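Local coordinates for protein terminase large subunit (Thermus phage G20c, PDB 5M1P) that drives ATP-powered translocation of viral DNA into empty capsids and cuts the genome, its nuclease domain using RuvC-like two-metal catalysis, at residues Y37-D42 / G88-V93; S53-D58 / A183-Q188; V92-W97 / I112-L117. All coordinates share one frame; numbering follows the deposited sequence.

Contact 1 (Y37-D42 / G88-V93); sequences YCIGAD and GHAYVV. With CA (calcium ion), chain C.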
# COMPACT_ATOMS: atom_id res chain seq x y z
N TYR A 37 7.39 -10.06 -7.97
CA TYR A 37 6.62 -8.91 -7.48
C TYR A 37 5.57 -9.34 -6.49
O TYR A 37 5.12 -10.49 -6.47
CB TYR A 37 5.90 -8.26 -8.66
CG TYR A 37 6.81 -7.67 -9.71
CD1 TYR A 37 7.42 -8.47 -10.68
CD2 TYR A 37 7.04 -6.31 -9.75
CE1 TYR A 37 8.24 -7.92 -11.64
CE2 TYR A 37 7.86 -5.75 -10.72
CZ TYR A 37 8.46 -6.57 -11.67
OH TYR A 37 9.26 -6.02 -12.65
N CYS A 38 5.16 -8.38 -5.65
CA CYS A 38 3.97 -8.55 -4.84
C CYS A 38 3.20 -7.25 -4.92
O CYS A 38 3.73 -6.25 -5.43
CB CYS A 38 4.32 -8.92 -3.40
SG CYS A 38 5.05 -7.58 -2.45
N ILE A 39 1.97 -7.26 -4.44
CA ILE A 39 1.09 -6.10 -4.50
C ILE A 39 0.45 -5.87 -3.15
O ILE A 39 -0.32 -6.71 -2.69
CB ILE A 39 -0.03 -6.30 -5.54
CG1 ILE A 39 0.56 -6.72 -6.90
CG2 ILE A 39 -0.89 -5.04 -5.65
CD1 ILE A 39 -0.46 -7.00 -7.98
N GLY A 40 0.77 -4.75 -2.51
CA GLY A 40 0.08 -4.36 -1.28
C GLY A 40 -1.29 -3.85 -1.62
O GLY A 40 -1.40 -2.97 -2.49
N ALA A 41 -2.34 -4.36 -0.97
CA ALA A 41 -3.70 -3.98 -1.33
C ALA A 41 -4.50 -3.56 -0.11
O ALA A 41 -4.74 -4.36 0.80
CB ALA A 41 -4.38 -5.12 -2.05
N ASP A 42 -4.84 -2.27 -0.12
CA ASP A 42 -5.72 -1.61 0.82
C ASP A 42 -6.99 -1.35 0.02
O ASP A 42 -6.98 -0.59 -0.95
CB ASP A 42 -5.07 -0.28 1.27
CG ASP A 42 -5.93 0.49 2.26
OD1 ASP A 42 -6.85 1.21 1.81
OD2 ASP A 42 -5.66 0.43 3.47
N GLY A 88 3.35 -10.75 -13.75
CA GLY A 88 3.79 -12.14 -13.69
C GLY A 88 3.12 -12.97 -12.63
O GLY A 88 3.77 -13.77 -11.94
N HIS A 89 1.81 -12.76 -12.47
CA HIS A 89 1.01 -13.34 -11.39
C HIS A 89 1.59 -12.97 -10.04
O HIS A 89 1.79 -13.82 -9.17
CB HIS A 89 0.87 -14.86 -11.56
CG HIS A 89 0.07 -15.24 -12.76
ND1 HIS A 89 0.64 -15.74 -13.90
CD2 HIS A 89 -1.26 -15.16 -13.00
CE1 HIS A 89 -0.30 -15.97 -14.80
NE2 HIS A 89 -1.46 -15.63 -14.28
N ALA A 90 1.85 -11.68 -9.88
CA ALA A 90 2.35 -11.14 -8.62
C ALA A 90 1.35 -11.45 -7.52
O ALA A 90 0.14 -11.30 -7.72
CB ALA A 90 2.52 -9.64 -8.73
N TYR A 91 1.84 -11.88 -6.37
CA TYR A 91 0.93 -12.18 -5.27
C TYR A 91 0.52 -10.93 -4.52
O TYR A 91 1.32 -9.99 -4.35
CB TYR A 91 1.50 -13.23 -4.32
CG TYR A 91 2.62 -12.81 -3.41
CD1 TYR A 91 3.93 -12.88 -3.84
CD2 TYR A 91 2.37 -12.37 -2.11
CE1 TYR A 91 4.98 -12.55 -3.00
CE2 TYR A 91 3.42 -12.04 -1.26
CZ TYR A 91 4.72 -12.11 -1.72
OH TYR A 91 5.77 -11.79 -0.90
N VAL A 92 -0.72 -10.93 -4.07
CA VAL A 92 -1.28 -9.81 -3.38
C VAL A 92 -1.14 -10.00 -1.86
O VAL A 92 -1.44 -11.06 -1.34
CB VAL A 92 -2.77 -9.64 -3.75
CG1 VAL A 92 -3.36 -8.45 -3.02
CG2 VAL A 92 -2.94 -9.47 -5.26
N VAL A 93 -0.68 -8.97 -1.17
CA VAL A 93 -0.72 -8.92 0.29
C VAL A 93 -1.94 -8.08 0.62
O VAL A 93 -1.92 -6.85 0.48
CB VAL A 93 0.55 -8.29 0.88
CG1 VAL A 93 0.53 -8.36 2.41
CG2 VAL A 93 1.80 -8.95 0.32
CA CA C . -8.96 2.09 1.76
O HOH W 1 -9.06 1.87 4.08
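Asp42 OD1 sits 2.3 Å from the calcium ion CA, and water 1 is a second ligand in the same shell. Asp177, Asp48 and the carbonyls of Phe43 and Tyr49 complete the site. At the C-terminal end of strand 37-42 the bond from CA to CB of Asp42 leads away from strand 91-93, and with CG anti to the backbone N (chi1 180°) OD1 meets the ion. One step back, three backbone bonds fix that strand to the parallel strand 91-93. Ile39 N-H donates a hydrogen bond to Tyr91 O at 2.8 Å, within the carbonyl plane. Val93 N returns to Ile39 O at 2.7 Å, and Ala41 N to Val93 O at 2.9 Å; both of these donors stand above the carbonyl plane. Ile39 is therefore gripped through both its N-H and its C=O.

Side chains pack on both faces of this pair. On the face carrying Cys38 and Tyr91, the Tyr91 CG takes the crowded position between backbone N and carbonyl carbon (chi1 73°), which brings the ring beneath Cys38. Cys38 CB lies over the ring centre, 3.7 Å from the centroid, as a CH-pi contact, while SG approaches the ring obliquely. The Tyr91 hydroxyl is hydrogen-bonded to Gln188. On the opposite face, Ile39 CG1 lies 4.0 Å from Ala90 CB, which comes in at the strand's start, and helix 73-86 covers Ile39 and Val92. Toward the metal end, Ala41 CB meets Val92 CG1 at 3.6 Å.

A largely buried, hydrogen-bonded strand pair thus ends at a metal-binding carboxylate. Calcium probably marks a site used by magnesium, where the cation would lower the pKa of Asp42 and keep it charged for nuclease chemistry.

Contact 2 (S53-D58 / A183-Q188); sequences SVLDLD and ALAYSQ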
# COMPACT_ATOMS: atom_id res chain seq x y z
N SER A 53 -0.29 -1.36 -4.58
CA SER A 53 1.10 -0.97 -4.77
C SER A 53 1.91 -2.18 -5.22
O SER A 53 2.13 -3.10 -4.44
CB SER A 53 1.68 -0.40 -3.48
OG SER A 53 1.00 0.78 -3.10
N VAL A 54 2.38 -2.15 -6.46
CA VAL A 54 3.18 -3.22 -7.03
C VAL A 54 4.65 -2.99 -6.70
O VAL A 54 5.24 -2.00 -7.16
CB VAL A 54 2.99 -3.31 -8.56
CG1 VAL A 54 3.74 -4.51 -9.11
CG2 VAL A 54 1.52 -3.39 -8.95
N LEU A 55 5.23 -3.90 -5.92
CA LEU A 55 6.61 -3.84 -5.46
C LEU A 55 7.46 -4.89 -6.14
O LEU A 55 7.14 -6.07 -6.11
CB LEU A 55 6.66 -4.04 -3.95
CG LEU A 55 8.03 -4.07 -3.29
CD1 LEU A 55 8.81 -2.80 -3.57
CD2 LEU A 55 7.86 -4.27 -1.80
N ASP A 56 8.53 -4.45 -6.76
CA ASP A 56 9.55 -5.35 -7.30
C ASP A 56 10.40 -5.81 -6.11
O ASP A 56 11.15 -5.01 -5.51
CB ASP A 56 10.38 -4.58 -8.32
CG ASP A 56 11.46 -5.42 -8.97
OD1 ASP A 56 12.02 -6.33 -8.33
OD2 ASP A 56 11.80 -5.11 -10.14
N LEU A 57 10.27 -7.08 -5.74
CA LEU A 57 10.96 -7.61 -4.56
C LEU A 57 12.46 -7.85 -4.79
O LEU A 57 13.20 -8.06 -3.83
CB LEU A 57 10.28 -8.89 -4.08
CG LEU A 57 8.88 -8.71 -3.49
CD1 LEU A 57 8.20 -10.06 -3.31
CD2 LEU A 57 8.92 -7.98 -2.17
N ASP A 58 12.90 -7.81 -6.05
CA ASP A 58 14.32 -7.88 -6.36
C ASP A 58 15.03 -6.53 -6.20
O ASP A 58 16.20 -6.50 -5.87
CB ASP A 58 14.53 -8.42 -7.79
CG ASP A 58 14.00 -9.84 -7.98
OD1 ASP A 58 14.75 -10.68 -8.50
OD2 ASP A 58 12.84 -10.13 -7.61
N ALA A 183 2.93 -0.06 3.05
CA ALA A 183 3.40 -0.87 4.17
C ALA A 183 3.11 -2.36 3.95
O ALA A 183 3.95 -3.22 4.26
CB ALA A 183 2.77 -0.39 5.47
N LEU A 184 1.94 -2.67 3.41
CA LEU A 184 1.58 -4.05 3.06
C LEU A 184 2.56 -4.63 2.04
O LEU A 184 3.02 -5.75 2.21
CB LEU A 184 0.16 -4.13 2.54
CG LEU A 184 -0.91 -3.92 3.62
CD1 LEU A 184 -2.23 -3.55 2.99
CD2 LEU A 184 -1.07 -5.15 4.51
N ALA A 185 2.90 -3.85 1.01
CA ALA A 185 3.88 -4.30 0.01
C ALA A 185 5.24 -4.56 0.64
O ALA A 185 5.82 -5.64 0.49
CB ALA A 185 3.99 -3.29 -1.11
N TYR A 186 5.75 -3.55 1.33
CA TYR A 186 7.08 -3.62 1.92
C TYR A 186 7.23 -4.60 3.08
O TYR A 186 8.35 -4.95 3.45
CB TYR A 186 7.59 -2.22 2.31
CG TYR A 186 8.17 -1.47 1.13
CD1 TYR A 186 9.46 -1.74 0.67
CD2 TYR A 186 7.41 -0.55 0.41
CE1 TYR A 186 9.98 -1.08 -0.43
CE2 TYR A 186 7.93 0.13 -0.68
CZ TYR A 186 9.21 -0.15 -1.11
OH TYR A 186 9.70 0.54 -2.21
N SER A 187 6.12 -5.08 3.64
CA SER A 187 6.16 -6.17 4.61
C SER A 187 6.84 -7.43 4.07
O SER A 187 7.29 -8.27 4.85
CB SER A 187 4.76 -6.55 5.09
OG SER A 187 4.05 -7.27 4.09
N GLN A 188 6.89 -7.56 2.75
CA GLN A 188 7.49 -8.71 2.08
C GLN A 188 8.94 -8.51 1.67
O GLN A 188 9.57 -9.46 1.21
CB GLN A 188 6.70 -9.01 0.82
CG GLN A 188 5.21 -9.11 1.03
CD GLN A 188 4.82 -10.26 1.94
OE1 GLN A 188 5.00 -11.42 1.59
NE2 GLN A 188 4.30 -9.94 3.12
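In this RNase H-like fold, the C-terminal end of helix 177-186 lies across one face of the central sheet and meets strand 49-56 mainly through Leu55. Leu55 and Tyr186 cross at about a right angle. With CG of Leu55 anti to the backbone N (chi1 177°), both methyls reach the helix. CD2 rests over one face of the Tyr186 ring, 4.0 Å from its centroid and displaced toward the rim, in a CH-pi contact. CD1 meets the phenol end of the same ring, 3.6 Å from Tyr186 CZ. The leucine fork thus spans much of the length of the ring, while its CD2 also lies 3.4 Å from Ala185 O. The Tyr186 hydroxyl is held by hydrogen bonds to Gly60 O and Ala142 N, so the ring is fixed at its far end as well.

Ala185 directs its methyl at the strand, where the Ala185 CB comes within 4.0 Å of Leu55 CB and also approaches the Ser53 carbonyl. The Ser53 hydroxyl is hydrogen-bonded to Ser181 on the same helix, a polar tie beside this apolar packing.

Beyond the strand, Leu57 and Gln188 lie side by side and point the same way, with Leu57 CD2 3.9 Å from Gln188 CB. Leu57 belongs to the turn that follows the strand, in which Asp56 OD1 accepts from Asp58 N at 2.9 Å, an Asx turn. Gln188 bends at chi2 (-63°), bringing its amide back to its own segment and its OE1 to Tyr91 OH. Ser187 OG donates to Leu184 O at 2.6 Å and in turn accepts from Gln188 NE2 at 2.9 Å, almost straight (171°) and in the amide plane.

Contact 3 (V92-W97 / I112-L117); sequences VVADTW and INYTPL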
# COMPACT_ATOMS: atom_id res chain seq x y z
N VAL A 92 -0.72 -10.93 -4.07
CA VAL A 92 -1.28 -9.81 -3.38
C VAL A 92 -1.14 -10.00 -1.86
O VAL A 92 -1.44 -11.06 -1.34
CB VAL A 92 -2.77 -9.64 -3.75
CG1 VAL A 92 -3.36 -8.45 -3.02
CG2 VAL A 92 -2.94 -9.47 -5.26
N VAL A 93 -0.68 -8.97 -1.17
CA VAL A 93 -0.72 -8.92 0.29
C VAL A 93 -1.94 -8.08 0.62
O VAL A 93 -1.92 -6.85 0.48
CB VAL A 93 0.55 -8.29 0.88
CG1 VAL A 93 0.53 -8.36 2.41
CG2 VAL A 93 1.80 -8.95 0.32
N ALA A 94 -3.00 -8.75 1.04
CA ALA A 94 -4.32 -8.14 1.10
C ALA A 94 -4.72 -7.87 2.54
O ALA A 94 -4.76 -8.79 3.35
CB ALA A 94 -5.34 -9.07 0.47
N ASP A 95 -5.04 -6.62 2.85
CA ASP A 95 -5.64 -6.31 4.14
C ASP A 95 -7.11 -6.69 4.07
O ASP A 95 -7.94 -5.92 3.61
CB ASP A 95 -5.48 -4.85 4.55
CG ASP A 95 -6.24 -4.52 5.83
OD1 ASP A 95 -6.67 -5.45 6.57
OD2 ASP A 95 -6.41 -3.33 6.11
N THR A 96 -7.38 -7.89 4.55
CA THR A 96 -8.70 -8.49 4.52
C THR A 96 -9.56 -8.15 5.73
O THR A 96 -10.67 -8.68 5.86
CB THR A 96 -8.55 -10.02 4.44
OG1 THR A 96 -7.60 -10.44 5.41
CG2 THR A 96 -8.06 -10.44 3.07
N TRP A 97 -9.09 -7.29 6.63
CA TRP A 97 -9.82 -7.04 7.88
C TRP A 97 -11.00 -6.12 7.62
O TRP A 97 -10.82 -4.99 7.20
CB TRP A 97 -8.90 -6.40 8.91
CG TRP A 97 -9.50 -6.27 10.27
CD1 TRP A 97 -9.92 -5.11 10.87
CD2 TRP A 97 -9.74 -7.32 11.21
NE1 TRP A 97 -10.40 -5.38 12.13
CE2 TRP A 97 -10.29 -6.73 12.36
CE3 TRP A 97 -9.54 -8.70 11.19
CZ2 TRP A 97 -10.64 -7.47 13.49
CZ3 TRP A 97 -9.88 -9.44 12.32
CH2 TRP A 97 -10.43 -8.81 13.46
N ILE A 112 -7.45 -15.21 -7.33
CA ILE A 112 -6.40 -14.21 -7.12
C ILE A 112 -5.28 -14.88 -6.33
O ILE A 112 -5.54 -15.65 -5.40
CB ILE A 112 -6.90 -12.97 -6.35
CG1 ILE A 112 -8.14 -12.34 -7.02
CG2 ILE A 112 -5.77 -11.95 -6.20
CD1 ILE A 112 -7.93 -11.89 -8.45
N ASN A 113 -4.04 -14.63 -6.74
CA ASN A 113 -2.88 -15.06 -6.00
C ASN A 113 -2.72 -14.09 -4.83
O ASN A 113 -2.32 -12.96 -5.04
CB ASN A 113 -1.67 -15.02 -6.94
CG ASN A 113 -0.41 -15.59 -6.33
OD1 ASN A 113 -0.44 -16.28 -5.31
ND2 ASN A 113 0.72 -15.32 -6.98
N TYR A 114 -3.10 -14.50 -3.61
CA TYR A 114 -3.03 -13.59 -2.46
C TYR A 114 -2.70 -14.29 -1.15
O TYR A 114 -2.96 -15.50 -1.01
CB TYR A 114 -4.32 -12.77 -2.29
CG TYR A 114 -5.45 -13.51 -1.62
CD1 TYR A 114 -6.26 -14.37 -2.35
CD2 TYR A 114 -5.71 -13.35 -0.26
CE1 TYR A 114 -7.29 -15.07 -1.76
CE2 TYR A 114 -6.75 -14.05 0.34
CZ TYR A 114 -7.53 -14.89 -0.41
OH TYR A 114 -8.55 -15.59 0.18
N THR A 115 -2.14 -13.50 -0.22
CA THR A 115 -1.90 -13.87 1.16
C THR A 115 -2.61 -12.83 2.02
O THR A 115 -2.41 -11.63 1.82
CB THR A 115 -0.40 -13.89 1.48
OG1 THR A 115 0.23 -14.90 0.68
CG2 THR A 115 -0.14 -14.23 2.94
N PRO A 116 -3.47 -13.28 2.97
CA PRO A 116 -4.13 -12.31 3.85
C PRO A 116 -3.17 -11.75 4.90
O PRO A 116 -2.37 -12.49 5.50
CB PRO A 116 -5.24 -13.13 4.51
CG PRO A 116 -4.74 -14.54 4.49
CD PRO A 116 -3.84 -14.67 3.29
N LEU A 117 -3.24 -10.43 5.09
CA LEU A 117 -2.54 -9.75 6.16
C LEU A 117 -3.55 -8.76 6.78
O LEU A 117 -3.50 -7.57 6.48
CB LEU A 117 -1.28 -9.05 5.65
CG LEU A 117 -0.18 -8.87 6.70
CD1 LEU A 117 1.12 -8.42 6.05
CD2 LEU A 117 -0.59 -7.89 7.80
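The Tyr114 ring receives Ala94 obliquely, the Ala94 CB lying 4.4 Å from Tyr114 CD2. Its CG takes the crowded position between backbone N and carbonyl carbon (chi1 80°), so that the ring's far end leads away to a hydrogen bond between OH and Asp108. A second flat group, the Asp95 carboxylate, is met from above its plane by Trp97 N, 3.0 Å from Asp95 OD1, which closes an Asx turn. Val119 N is another donor to the same oxygen. Beside that turn the Pro116 ring runs alongside Thr96, with Pro116 CB 3.7 Å from Thr96 OG1.

The two strands run parallel, joined by four backbone bonds. Asn113 O accepts from Val92 N on a lone pair. Thr115 N lies almost on the C=O axis of Val92, 2.8 Å from its O. Ala94 uses both its groups: its N donates to Thr115 O, and its O accepts from Leu117 N at 2.8 Å, nearly straight (176°) though from above the carbonyl plane.

Apolar branches also meet on each face. Val93 CG1 lies beside Leu117 CD1 at 3.7 Å, the two side chains pointing the same way; Val92 CG2 meets Ile112 CG2 obliquely at 3.9 Å, on the face where helix 73-86 packs.

These are the parallel strands of a beta-alpha-beta crossover through helix 101-109. The Asp95 side chain, about 7 Å from the calcium ion and not among its ligands, probably binds the second catalytic magnesium, as is typical of RNase H-like nucleases.

Contacts 1 and 2 have centres about 8 Å apart, as do contacts 1 and 3; those of contacts 2 and 3 are about 12 Å apart. All three involve one mixed sheet, ordered 114-116, 91-94, 37-42, 49-56 across this part; contacts 1 and 3 pair its strands. Contact 3 shares Val92 and Val93 with contact 1, while the backbone bond from Leu55 N to Cys38 O joins contact 2 to contact 1. Along the chain, contacts 1 and 2 interleave, and contact 3 is nested inside the loop that contact 2 closes. Through contact 2, helix 177-186, which begins with metal ligand Asp177, lies against the sheet whose strands carry Asp42 and lead to Asp95, gathering the nuclease carboxylates.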